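Local coordinates for protein DNA polymerase III subunit beta (Caulobacter crescentus, PDB 5WCE) that forms a ring-shaped dimer around DNA that probably tethers DNA polymerases and other proteins to it and so confers processivity, at residues Ile60-Phe65 against Phe240-Leu245; Asp281-Ile286 against Gly313-Glu318; Lys290-Lys295 against Asn333-Leu338. All coordinates share one frame; numbering follows the deposited sequence.

Contact 1. Residues Ile60-Phe65 against Phe240-Leu245; sequences IIDEGF and FGAAAL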
ATOM      1  N   ILE A  60      25.142  -8.037   0.747  1.00 19.09           N
ATOM      2  CA  ILE A  60      25.051  -7.387   2.041  1.00 18.86           C
ATOM      3  C   ILE A  60      25.567  -8.373   3.070  1.00 19.09           C
ATOM      4  O   ILE A  60      25.168  -9.565   3.013  1.00 18.07           O
ATOM      5  CB  ILE A  60      23.616  -6.981   2.414  1.00 19.42           C
ATOM      6  CG1 ILE A  60      22.950  -6.136   1.308  1.00 20.67           C
ATOM      7  CG2 ILE A  60      23.626  -6.225   3.706  1.00 20.00           C
ATOM      8  CD1 ILE A  60      21.501  -5.704   1.589  1.00 20.13           C
ATOM      9  N   ILE A  61      26.412  -7.884   3.973  1.00 19.34           N
ATOM     10  CA  ILE A  61      26.937  -8.690   5.105  0.60 20.75           C
ATOM     11  C   ILE A  61      26.577  -7.977   6.395  1.00 20.83           C
ATOM     12  O   ILE A  61      26.439  -6.718   6.426  1.00 21.43           O
ATOM     13  CB  ILE A  61      28.466  -8.944   4.991  0.60 21.95           C
ATOM     14  CG1 ILE A  61      28.807  -9.635   3.653  0.60 22.58           C
ATOM     15  CG2 ILE A  61      29.005  -9.853   6.099  0.60 22.74           C
ATOM     16  CD1 ILE A  61      30.265 -10.032   3.491  0.60 23.78           C
ATOM     17  N   ASP A  62      26.408  -8.744   7.477  1.00 21.03           N
ATOM     18  CA  ASP A  62      26.178  -8.171   8.772  1.00 22.04           C
ATOM     19  C   ASP A  62      26.637  -9.151   9.823  1.00 23.76           C
ATOM     20  O   ASP A  62      26.989 -10.313   9.502  1.00 24.38           O
ATOM     21  CB  ASP A  62      24.712  -7.739   8.922  1.00 22.34           C
ATOM     22  CG  ASP A  62      24.465  -6.706  10.075  1.00 23.64           C
ATOM     23  OD1 ASP A  62      25.387  -6.183  10.720  1.00 25.96           O
ATOM     24  OD2 ASP A  62      23.293  -6.468  10.386  1.00 26.07           O
ATOM     25  N   GLU A  63      26.802  -8.671  11.040  1.00 25.45           N
ATOM     26  CA  GLU A  63      27.288  -9.525  12.116  1.00 27.54           C
ATOM     27  C   GLU A  63      26.518  -9.222  13.380  1.00 26.04           C
ATOM     28  O   GLU A  63      26.090  -8.099  13.598  1.00 25.57           O
ATOM     29  CB  GLU A  63      28.798  -9.407  12.324  1.00 32.39           C
ATOM     30  CG  GLU A  63      29.282  -8.039  12.712  1.00 38.85           C
ATOM     31  CD  GLU A  63      30.744  -7.980  13.167  1.00 42.71           C
ATOM     32  OE1 GLU A  63      31.566  -8.883  12.847  1.00 46.78           O
ATOM     33  OE2 GLU A  63      31.044  -7.032  13.926  1.00 49.45           O
ATOM     34  N   GLY A  64      26.298 -10.249  14.179  1.00 24.43           N
ATOM     35  CA  GLY A  64      25.718 -10.080  15.510  1.00 24.77           C
ATOM     36  C   GLY A  64      26.475 -10.890  16.533  1.00 25.07           C
ATOM     37  O   GLY A  64      27.088 -11.894  16.185  1.00 25.09           O
ATOM     38  N   PHE A  65      26.408 -10.470  17.801  1.00 25.48           N
ATOM     39  CA  PHE A  65      27.018 -11.243  18.895  1.00 26.21           C
ATOM     40  C   PHE A  65      26.188 -12.489  19.139  1.00 25.77           C
ATOM     41  O   PHE A  65      24.946 -12.427  19.039  1.00 24.95           O
ATOM     42  CB  PHE A  65      27.074 -10.404  20.152  1.00 27.72           C
ATOM     43  CG  PHE A  65      27.995  -9.220  20.034  1.00 28.88           C
ATOM     44  CD1 PHE A  65      29.372  -9.417  19.804  1.00 29.72           C
ATOM     45  CD2 PHE A  65      27.491  -7.940  20.132  1.00 29.51           C
ATOM     46  CE1 PHE A  65      30.225  -8.311  19.693  1.00 31.06           C
ATOM     47  CE2 PHE A  65      28.344  -6.833  20.003  1.00 31.48           C
ATOM     48  CZ  PHE A  65      29.697  -7.039  19.780  1.00 31.05           C
ATOM     49  N   PHE A 240      28.743   0.332   7.157  1.00 33.77           N
ATOM     50  CA  PHE A 240      27.844   0.979   8.133  1.00 32.97           C
ATOM     51  C   PHE A 240      28.025   0.240   9.462  1.00 35.84           C
ATOM     52  O   PHE A 240      27.141  -0.595   9.842  1.00 42.74           O
ATOM     53  CB  PHE A 240      26.388   0.784   7.734  1.00 30.20           C
ATOM     54  CG  PHE A 240      26.079   0.968   6.259  1.00 29.52           C
ATOM     55  CD1 PHE A 240      25.628   2.227   5.790  1.00 28.98           C
ATOM     56  CD2 PHE A 240      26.116  -0.094   5.372  1.00 26.61           C
ATOM     57  CE1 PHE A 240      25.280   2.400   4.480  1.00 27.73           C
ATOM     58  CE2 PHE A 240      25.794   0.081   4.045  1.00 27.17           C
ATOM     59  CZ  PHE A 240      25.388   1.341   3.593  1.00 27.82           C
ATOM     60  N   GLY A 241      29.164   0.412  10.105  1.00 33.63           N
ATOM     61  CA  GLY A 241      29.507  -0.364  11.307  1.00 34.61           C
ATOM     62  C   GLY A 241      29.600  -1.868  11.065  1.00 33.07           C
ATOM     63  O   GLY A 241      30.434  -2.319  10.314  1.00 33.09           O
ATOM     64  N   ALA A 242      28.685  -2.637  11.629  1.00 32.21           N
ATOM     65  CA  ALA A 242      28.709  -4.088  11.462  1.00 30.91           C
ATOM     66  C   ALA A 242      28.210  -4.551  10.075  1.00 27.98           C
ATOM     67  O   ALA A 242      28.555  -5.637   9.606  1.00 28.60           O
ATOM     68  CB  ALA A 242      27.888  -4.747  12.586  1.00 31.76           C
ATOM     69  N   ALA A 243      27.374  -3.752   9.433  1.00 25.43           N
ATOM     70  CA  ALA A 243      26.845  -4.105   8.158  1.00 24.05           C
ATOM     71  C   ALA A 243      27.724  -3.510   7.034  1.00 24.54           C
ATOM     72  O   ALA A 243      28.395  -2.453   7.230  1.00 24.80           O
ATOM     73  CB  ALA A 243      25.424  -3.641   8.058  1.00 24.32           C
ATOM     74  N   ALA A 244      27.759  -4.180   5.875  1.00 23.09           N
ATOM     75  CA  ALA A 244      28.508  -3.652   4.677  1.00 22.59           C
ATOM     76  C   ALA A 244      27.801  -4.065   3.401  1.00 22.46           C
ATOM     77  O   ALA A 244      27.158  -5.142   3.324  1.00 22.93           O
ATOM     78  CB  ALA A 244      29.933  -4.151   4.683  1.00 23.05           C
ATOM     79  N   LEU A 245      27.824  -3.221   2.392  1.00 22.24           N
ATOM     80  CA  LEU A 245      27.205  -3.529   1.116  1.00 22.14           C
ATOM     81  C   LEU A 245      28.301  -3.395   0.067  1.00 21.68           C
ATOM     82  O   LEU A 245      28.902  -2.320  -0.055  1.00 21.28           O
ATOM     83  CB  LEU A 245      26.069  -2.545   0.884  1.00 22.86           C
ATOM     84  CG  LEU A 245      25.146  -2.653  -0.314  1.00 25.84           C
ATOM     85  CD1 LEU A 245      24.406  -1.307  -0.485  1.00 26.99           C
ATOM     86  CD2 LEU A 245      25.811  -2.922  -1.609  1.00 27.93           C
TER
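Ile61 and Ala244 face each other as an antiparallel hydrogen-bonded pair, each giving its N-H to the carbonyl of the other. The bond from Ile61 N to Ala244 O is 2.9 Å long and nearly straight (168° at the hydrogen), with the donor in the carbonyl plane. The return bond, from Ala244 N to Ile61 O, is also 2.9 Å, but its donor is tilted from the carbonyl plane. Ile61 O also receives a CA-H contact from Ala243 CA at 3.2 Å. Next along, Ile60 and Leu245 make a non-hydrogen-bonded pair, whose side chains meet loosely, CG1 of Ile60 lying 4.4 Å from CG of Leu245. Asp62 has CG anti to its backbone N (chi1 -161°), and its OD1 lies 3.4 Å from Ala242 CB and 3.7 Å from Ala243 CB, touching methyls without bonding either residue. Asp62 OD1 also takes a weak bond of 2.9 Å from Glu63 N, while OD2 is bonded to His23 ND1. An alanine in place of Asp62 would probably leave His23 ND1 without its carboxylate mate and Glu63 N without its weak acceptor, and open a gap beside the methyls of Ala242 and Ala243. Glu63 sends CG to Ala242 CB at 3.6 Å, and its carboxylate goes on to a salt bridge with Arg48. Ala242 is placed by the type II' turn from Phe240 to Ala243, whose second position is Gly241 with positive phi. This pairing runs a sheet of the N-terminal domain on into one of the central domain, a domain junction characteristic of the DNA clamp fold. Helix 14-25 touches Ile60 and Asp62, and helix 210-220 packs on Ile60 and Leu245, while strands 48-54 and 235-240 carry the sheet onward.

Contact 2. Residues Asp281-Ile286 against Gly313-Glu318; sequences DRVATI and GQAVEE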
ATOM      1  N   ASP A 281      -0.024  20.526 -10.015  1.00 22.98           N
ATOM      2  CA  ASP A 281      -0.731  19.352  -9.547  1.00 25.77           C
ATOM      3  C   ASP A 281      -2.242  19.449  -9.809  1.00 25.52           C
ATOM      4  O   ASP A 281      -2.848  18.487 -10.314  1.00 25.83           O
ATOM      5  CB  ASP A 281      -0.415  19.170  -8.062  1.00 28.11           C
ATOM      6  CG  ASP A 281      -0.929  17.862  -7.500  1.00 32.56           C
ATOM      7  OD1 ASP A 281      -1.023  16.883  -8.241  1.00 37.55           O
ATOM      8  OD2 ASP A 281      -1.272  17.854  -6.310  1.00 34.53           O
ATOM      9  N   ARG A 282      -2.846  20.607  -9.540  1.00 24.79           N
ATOM     10  CA  ARG A 282      -4.245  20.817  -9.875  1.00 26.06           C
ATOM     11  C   ARG A 282      -4.583  20.595 -11.341  1.00 26.26           C
ATOM     12  O   ARG A 282      -5.479  19.795 -11.671  1.00 24.85           O
ATOM     13  CB  ARG A 282      -4.725  22.224  -9.507  1.00 27.03           C
ATOM     14  CG  ARG A 282      -5.329  22.332  -8.162  1.00 28.49           C
ATOM     15  CD  ARG A 282      -6.007  23.658  -7.980  1.00 28.55           C
ATOM     16  NE  ARG A 282      -5.008  24.721  -7.874  1.00 27.40           N
ATOM     17  CZ  ARG A 282      -4.301  25.019  -6.787  1.00 27.20           C
ATOM     18  NH1 ARG A 282      -4.447  24.336  -5.657  1.00 27.87           N
ATOM     19  NH2 ARG A 282      -3.430  26.028  -6.847  1.00 27.16           N
ATOM     20  N   VAL A 283      -3.889  21.325 -12.233  1.00 25.28           N
ATOM     21  CA  VAL A 283      -4.238  21.263 -13.655  1.00 25.91           C
ATOM     22  C   VAL A 283      -3.949  19.882 -14.235  1.00 27.00           C
ATOM     23  O   VAL A 283      -4.665  19.457 -15.140  1.00 29.52           O
ATOM     24  CB  VAL A 283      -3.584  22.372 -14.480  1.00 24.97           C
ATOM     25  CG1 VAL A 283      -4.123  23.725 -14.053  1.00 25.93           C
ATOM     26  CG2 VAL A 283      -2.082  22.345 -14.406  1.00 23.82           C
ATOM     27  N   ALA A 284      -2.960  19.175 -13.694  1.00 26.33           N
ATOM     28  CA  ALA A 284      -2.639  17.819 -14.154  1.00 28.01           C
ATOM     29  C   ALA A 284      -3.693  16.744 -13.776  1.00 29.85           C
ATOM     30  O   ALA A 284      -3.756  15.693 -14.398  1.00 29.09           O
ATOM     31  CB  ALA A 284      -1.278  17.390 -13.634  1.00 27.09           C
ATOM     32  N   THR A 285      -4.478  17.047 -12.758  1.00 31.25           N
ATOM     33  CA  THR A 285      -5.608  16.245 -12.375  1.00 35.31           C
ATOM     34  C   THR A 285      -6.619  15.947 -13.421  1.00 37.64           C
ATOM     35  O   THR A 285      -7.369  14.979 -13.216  1.00 36.36           O
ATOM     36  CB  THR A 285      -6.436  16.908 -11.270  1.00 35.93           C
ATOM     37  OG1 THR A 285      -5.547  17.285 -10.227  1.00 39.14           O
ATOM     38  CG2 THR A 285      -7.422  15.937 -10.645  1.00 39.92           C
ATOM     39  N   ILE A 286      -6.761  16.749 -14.466  1.00 38.48           N
ATOM     40  CA  ILE A 286      -7.791  16.361 -15.479  1.00 41.52           C
ATOM     41  C   ILE A 286      -7.364  15.101 -16.245  1.00 42.01           C
ATOM     42  O   ILE A 286      -8.206  14.575 -16.964  1.00 41.98           O
ATOM     43  CB  ILE A 286      -8.298  17.407 -16.543  1.00 43.24           C
ATOM     44  CG1 ILE A 286      -7.190  18.172 -17.137  1.00 43.02           C
ATOM     45  CG2 ILE A 286      -9.476  18.284 -16.067  1.00 45.77           C
ATOM     46  CD1 ILE A 286      -6.090  17.358 -17.695  1.00 42.08           C
ATOM     47  N   GLY A 313     -11.055  16.908 -22.053  1.00 40.59           N
ATOM     48  CA  GLY A 313     -10.996  17.720 -20.849  1.00 39.39           C
ATOM     49  C   GLY A 313      -9.854  18.709 -20.865  1.00 36.74           C
ATOM     50  O   GLY A 313      -8.769  18.362 -21.289  1.00 35.95           O
ATOM     51  N   GLN A 314     -10.095  19.913 -20.362  1.00 35.31           N
ATOM     52  CA  GLN A 314      -9.078  20.974 -20.237  1.00 34.63           C
ATOM     53  C   GLN A 314      -8.984  21.513 -18.789  1.00 32.71           C
ATOM     54  O   GLN A 314     -10.003  21.591 -18.092  1.00 31.12           O
ATOM     55  CB  GLN A 314      -9.489  22.138 -21.123  1.00 37.39           C
ATOM     56  CG  GLN A 314      -8.477  23.247 -21.181  1.00 38.78           C
ATOM     57  CD  GLN A 314      -9.004  24.468 -21.943  1.00 42.90           C
ATOM     58  OE1 GLN A 314      -9.486  24.330 -23.057  1.00 52.43           O
ATOM     59  NE2 GLN A 314      -8.888  25.676 -21.350  1.00 43.75           N
ATOM     60  N   ALA A 315      -7.773  21.910 -18.374  1.00 29.34           N
ATOM     61  CA  ALA A 315      -7.550  22.626 -17.109  1.00 28.69           C
ATOM     62  C   ALA A 315      -6.562  23.740 -17.281  1.00 28.30           C
ATOM     63  O   ALA A 315      -5.445  23.502 -17.807  1.00 27.57           O
ATOM     64  CB  ALA A 315      -7.037  21.673 -16.063  1.00 29.24           C
ATOM     65  N   VAL A 316      -6.939  24.948 -16.857  1.00 27.82           N
ATOM     66  CA  VAL A 316      -6.069  26.120 -16.877  1.00 27.27           C
ATOM     67  C   VAL A 316      -5.932  26.768 -15.508  1.00 27.03           C
ATOM     68  O   VAL A 316      -6.953  26.959 -14.811  1.00 26.17           O
ATOM     69  CB  VAL A 316      -6.635  27.150 -17.835  1.00 28.47           C
ATOM     70  CG1 VAL A 316      -5.739  28.358 -18.010  1.00 27.87           C
ATOM     71  CG2 VAL A 316      -6.846  26.487 -19.171  1.00 30.55           C
ATOM     72  N   GLU A 317      -4.710  27.202 -15.177  1.00 25.28           N
ATOM     73  CA  GLU A 317      -4.482  28.038 -13.992  1.00 25.63           C
ATOM     74  C   GLU A 317      -3.413  29.078 -14.217  1.00 26.04           C
ATOM     75  O   GLU A 317      -2.353  28.753 -14.789  1.00 24.04           O
ATOM     76  CB  GLU A 317      -4.165  27.182 -12.744  1.00 25.62           C
ATOM     77  CG  GLU A 317      -3.931  27.988 -11.486  1.00 25.95           C
ATOM     78  CD  GLU A 317      -4.090  27.196 -10.220  1.00 28.26           C
ATOM     79  OE1 GLU A 317      -4.531  26.025 -10.266  1.00 28.67           O
ATOM     80  OE2 GLU A 317      -3.796  27.757  -9.135  1.00 29.12           O
ATOM     81  N   GLU A 318      -3.687  30.323 -13.786  1.00 26.46           N
ATOM     82  CA  GLU A 318      -2.668  31.399 -13.837  1.00 25.93           C
ATOM     83  C   GLU A 318      -1.949  31.488 -12.502  1.00 23.94           C
ATOM     84  O   GLU A 318      -2.561  31.390 -11.434  1.00 23.31           O
ATOM     85  CB  GLU A 318      -3.279  32.737 -14.156  1.00 29.20           C
ATOM     86  CG  GLU A 318      -4.120  32.718 -15.415  1.00 32.86           C
ATOM     87  CD  GLU A 318      -4.882  34.011 -15.665  1.00 36.57           C
ATOM     88  OE1 GLU A 318      -5.020  34.837 -14.733  1.00 39.68           O
ATOM     89  OE2 GLU A 318      -5.354  34.176 -16.811  1.00 39.75           O
TER
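Arg282 reaches Glu317 because its chain bends at chi3 (-71°), which sets NE, while Glu317 holds CG anti to its own backbone N (chi1 -180°) and runs extended from there. Here, in the C-terminal domain of the DNA clamp fold, helix 273-284 and the residues just after it pack against strand 314-320, an outermost strand of its sheet within the chain. The guanidinium grips the carboxylate side-on in a two-bonded salt bridge. Arg282 NE donates to Glu317 OE1 at 2.8 Å in an almost straight bond, using the syn lone pair of that oxygen, and its NH2 donates to Glu317 OE2 at 2.9 Å. The two flat groups are only 24° apart, and this double grip fixes the rotation of both. The remaining nitrogen, NH1, bonds the carbonyl of Lys87 in the second subunit, where Ser112 also gives a weak hydrogen bond to Glu317 OE1. Residues Gln314 to Glu317 pair with a strand of that neighbouring chain in an antiparallel ladder, so the sheet continues through the ring interface and the ion pair lies at the seam of the head-to-tail dimer. Beyond the ion pair, toward Gly313, the contact turns apolar. Val283 lays CG1, which is anti to its carbonyl carbon, 3.7 Å from Glu317 CB, against the stem of the acidic side chain. Ala315 CB sits against two residues of 281-286, Val283 CB at 3.9 Å and Ile286 CG1 at 3.7 Å, and approaches the backbone oxygen Val283 O at 3.4 Å.

Contact 3. Residues Lys290-Lys295 against Asn333-Leu338; sequences KSRSVK and NARYLL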
ATOM      1  N   LYS A 290      -0.935   7.984 -17.499  1.00 56.50           N
ATOM      2  CA  LYS A 290       0.370   7.782 -16.796  1.00 52.86           C
ATOM      3  C   LYS A 290       1.323   8.931 -17.050  1.00 50.26           C
ATOM      4  O   LYS A 290       1.950   9.459 -16.131  1.00 51.78           O
ATOM      5  CB  LYS A 290       1.057   6.476 -17.259  1.00 52.92           C
ATOM      6  N   SER A 291       1.413   9.298 -18.327  1.00 48.58           N
ATOM      7  CA  SER A 291       2.159  10.449 -18.793  1.00 44.86           C
ATOM      8  C   SER A 291       1.185  11.643 -19.076  1.00 42.70           C
ATOM      9  O   SER A 291       0.161  11.477 -19.752  1.00 46.11           O
ATOM     10  CB  SER A 291       2.932  10.071 -20.051  1.00 46.67           C
ATOM     11  OG  SER A 291       3.922  11.043 -20.293  1.00 46.24           O
ATOM     12  N   ARG A 292       1.513  12.793 -18.493  1.00 35.82           N
ATOM     13  CA  ARG A 292       0.681  13.989 -18.516  0.50 34.39           C
ATOM     14  C   ARG A 292       1.630  15.138 -18.837  1.00 30.92           C
ATOM     15  O   ARG A 292       2.525  15.361 -18.093  1.00 28.43           O
ATOM     16  CB  ARG A 292       0.048  14.300 -17.117  0.50 35.49           C
ATOM     17  CG  ARG A 292      -0.818  13.230 -16.457  0.50 37.25           C
ATOM     18  CD  ARG A 292      -0.091  12.472 -15.351  0.50 37.44           C
ATOM     19  NE  ARG A 292      -0.103  13.115 -14.032  0.50 37.47           N
ATOM     20  CZ  ARG A 292       0.976  13.661 -13.489  0.50 35.63           C
ATOM     21  NH1 ARG A 292       2.086  13.652 -14.164  0.50 34.08           N
ATOM     22  NH2 ARG A 292       0.956  14.211 -12.289  0.50 36.66           N
ATOM     23  N   SER A 293       1.409  15.847 -19.932  1.00 28.70           N
ATOM     24  CA  SER A 293       2.172  17.062 -20.226  1.00 26.80           C
ATOM     25  C   SER A 293       1.424  18.341 -19.788  1.00 24.76           C
ATOM     26  O   SER A 293       0.196  18.406 -19.895  1.00 24.09           O
ATOM     27  CB  SER A 293       2.408  17.149 -21.711  1.00 28.74           C
ATOM     28  OG  SER A 293       3.219  16.037 -22.088  1.00 33.17           O
ATOM     29  N   VAL A 294       2.184  19.366 -19.404  1.00 21.63           N
ATOM     30  CA  VAL A 294       1.626  20.667 -19.043  1.00 20.25           C
ATOM     31  C   VAL A 294       2.308  21.750 -19.896  1.00 20.22           C
ATOM     32  O   VAL A 294       3.538  21.750 -20.046  1.00 17.51           O
ATOM     33  CB  VAL A 294       1.752  20.927 -17.537  1.00 19.10           C
ATOM     34  CG1 VAL A 294       3.171  20.846 -17.047  1.00 18.44           C
ATOM     35  CG2 VAL A 294       1.167  22.278 -17.130  1.00 19.11           C
ATOM     36  N   LYS A 295       1.485  22.645 -20.436  1.00 20.00           N
ATOM     37  CA  LYS A 295       1.963  23.834 -21.138  1.00 21.18           C
ATOM     38  C   LYS A 295       2.117  25.030 -20.183  1.00 20.01           C
ATOM     39  O   LYS A 295       1.210  25.311 -19.429  1.00 18.83           O
ATOM     40  CB  LYS A 295       1.000  24.209 -22.267  1.00 22.48           C
ATOM     41  CG  LYS A 295       1.438  25.435 -23.074  1.00 24.23           C
ATOM     42  CD  LYS A 295       0.422  25.578 -24.210  1.00 27.05           C
ATOM     43  CE  LYS A 295       0.559  26.813 -25.032  1.00 30.82           C
ATOM     44  NZ  LYS A 295      -0.640  26.799 -25.946  1.00 33.58           N
ATOM     45  N   ASN A 333       6.693  17.412 -19.040  1.00 16.48           N
ATOM     46  CA  ASN A 333       5.996  16.302 -18.364  1.00 17.10           C
ATOM     47  C   ASN A 333       5.697  16.788 -16.945  1.00 16.78           C
ATOM     48  O   ASN A 333       6.582  17.229 -16.199  1.00 15.82           O
ATOM     49  CB  ASN A 333       6.888  15.035 -18.403  1.00 17.42           C
ATOM     50  CG  ASN A 333       6.272  13.830 -17.698  1.00 18.12           C
ATOM     51  OD1 ASN A 333       5.958  13.897 -16.542  1.00 17.98           O
ATOM     52  ND2 ASN A 333       6.186  12.723 -18.395  1.00 18.88           N
ATOM     53  N   ALA A 334       4.425  16.745 -16.582  1.00 18.15           N
ATOM     54  CA  ALA A 334       3.993  17.275 -15.276  1.00 18.46           C
ATOM     55  C   ALA A 334       4.658  16.583 -14.097  1.00 18.85           C
ATOM     56  O   ALA A 334       5.054  17.255 -13.138  1.00 17.16           O
ATOM     57  CB  ALA A 334       2.469  17.254 -15.124  1.00 19.46           C
ATOM     58  N   ARG A 335       4.804  15.263 -14.165  1.00 20.23           N
ATOM     59  CA  ARG A 335       5.436  14.518 -13.087  1.00 21.38           C
ATOM     60  C   ARG A 335       6.905  14.951 -12.903  1.00 20.37           C
ATOM     61  O   ARG A 335       7.377  15.178 -11.780  1.00 20.09           O
ATOM     62  CB  ARG A 335       5.337  12.972 -13.315  1.00 24.90           C
ATOM     63  CG  ARG A 335       6.001  12.117 -12.223  1.00 27.54           C
ATOM     64  CD  ARG A 335       5.643  12.535 -10.803  1.00 31.41           C
ATOM     65  NE  ARG A 335       4.193  12.644 -10.606  1.00 38.84           N
ATOM     66  CZ  ARG A 335       3.559  13.309  -9.616  1.00 43.52           C
ATOM     67  NH1 ARG A 335       4.238  13.967  -8.675  1.00 45.31           N
ATOM     68  NH2 ARG A 335       2.211  13.312  -9.575  1.00 46.05           N
ATOM     69  N   TYR A 336       7.628  15.106 -14.017  1.00 19.89           N
ATOM     70  CA  TYR A 336       9.007  15.533 -13.942  1.00 19.70           C
ATOM     71  C   TYR A 336       9.136  16.932 -13.316  1.00 18.52           C
ATOM     72  O   TYR A 336      10.049  17.191 -12.515  1.00 18.38           O
ATOM     73  CB  TYR A 336       9.689  15.465 -15.337  1.00 20.11           C
ATOM     74  CG  TYR A 336       9.725  14.093 -15.983  1.00 22.52           C
ATOM     75  CD1 TYR A 336       9.498  12.905 -15.239  1.00 22.98           C
ATOM     76  CD2 TYR A 336       9.920  13.967 -17.346  1.00 23.58           C
ATOM     77  CE1 TYR A 336       9.496  11.674 -15.845  1.00 23.95           C
ATOM     78  CE2 TYR A 336       9.918  12.715 -17.953  1.00 25.82           C
ATOM     79  CZ  TYR A 336       9.715  11.575 -17.173  1.00 25.72           C
ATOM     80  OH  TYR A 336       9.705  10.359 -17.800  1.00 28.42           O
ATOM     81  N   LEU A 337       8.220  17.837 -13.668  1.00 17.53           N
ATOM     82  CA  LEU A 337       8.221  19.168 -13.080  1.00 17.43           C
ATOM     83  C   LEU A 337       7.921  19.112 -11.588  1.00 16.85           C
ATOM     84  O   LEU A 337       8.610  19.712 -10.762  1.00 17.28           O
ATOM     85  CB  LEU A 337       7.211  20.017 -13.819  1.00 17.87           C
ATOM     86  CG  LEU A 337       6.955  21.441 -13.453  1.00 18.07           C
ATOM     87  CD1 LEU A 337       8.265  22.222 -13.414  1.00 18.00           C
ATOM     88  CD2 LEU A 337       5.950  22.055 -14.444  1.00 17.99           C
ATOM     89  N   LEU A 338       6.900  18.362 -11.227  1.00 18.67           N
ATOM     90  CA  LEU A 338       6.559  18.177  -9.798  1.00 18.86           C
ATOM     91  C   LEU A 338       7.684  17.525  -9.045  1.00 18.38           C
ATOM     92  O   LEU A 338       7.928  17.881  -7.900  1.00 18.26           O
ATOM     93  CB  LEU A 338       5.253  17.408  -9.656  1.00 19.10           C
ATOM     94  CG  LEU A 338       4.044  18.220 -10.077  1.00 20.71           C
ATOM     95  CD1 LEU A 338       2.862  17.290 -10.154  1.00 21.87           C
ATOM     96  CD2 LEU A 338       3.806  19.393  -9.129  1.00 21.15           C
TER
HETATM   97  O   HOH W   1       3.455  12.969 -16.197  1.00 38.11           O
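Asn333 meets Ser291 and Arg292 through a side chain that leaves CB with CG anti to the backbone N (chi1 179°). Asn333 CG lies 4.1 Å from Arg292 O and also rests over one face of the Tyr336 ring, offset toward its rim. Asn333 ND2 comes within 3.4 Å of Ser291 OG, at an angle too poor for a hydrogen bond. Asn333 OD1 goes to the start of the helix, accepting from Tyr336 N at 3.3 Å and, weakly, from Arg335 N, which makes Asn333 the N-cap of helix 334-343. A water donates to Asn333 OD1 at 2.7 Å and accepts from Arg292 N at 3.0 Å, joining cap to loop. In the fold, this is where strand 328-333, paired beside strand 293-299 in the C-terminal clamp domain, gives way to the helix. Ala334 N donates to Arg292 O at 2.8 Å, nearly along the C=O axis. The Arg292 and Arg335 side chains lie side by side, like charges close together, less certainly because Arg292 is modelled in two positions. Further on, Val294 crosses Leu337 at about a right angle, its CG1 4.0 Å from Leu337 CD2, while Leu337 leans on Phe276 and Val280 of helix 273-284.

Contact 1 closes along the chain before the other two open, and it lies on the far side of the chain's centre, its centre about 49 Å from that of contact 2 and about 41 Å from that of contact 3. Contacts 2 and 3 share the C-terminal domain, with centres about 11 Å apart, and their segments alternate in sequence. Both reach the four-stranded sheet containing strands 293-299 and 314-320, and they touch where Ala284 of helix 273-284 packs on Ala334. Contact 1 joins the N-terminal and central domains through an eight-stranded sheet, while contact 2 lies where the C-terminal domain meets the second subunit to close the ring, with contact 3 packed beside it.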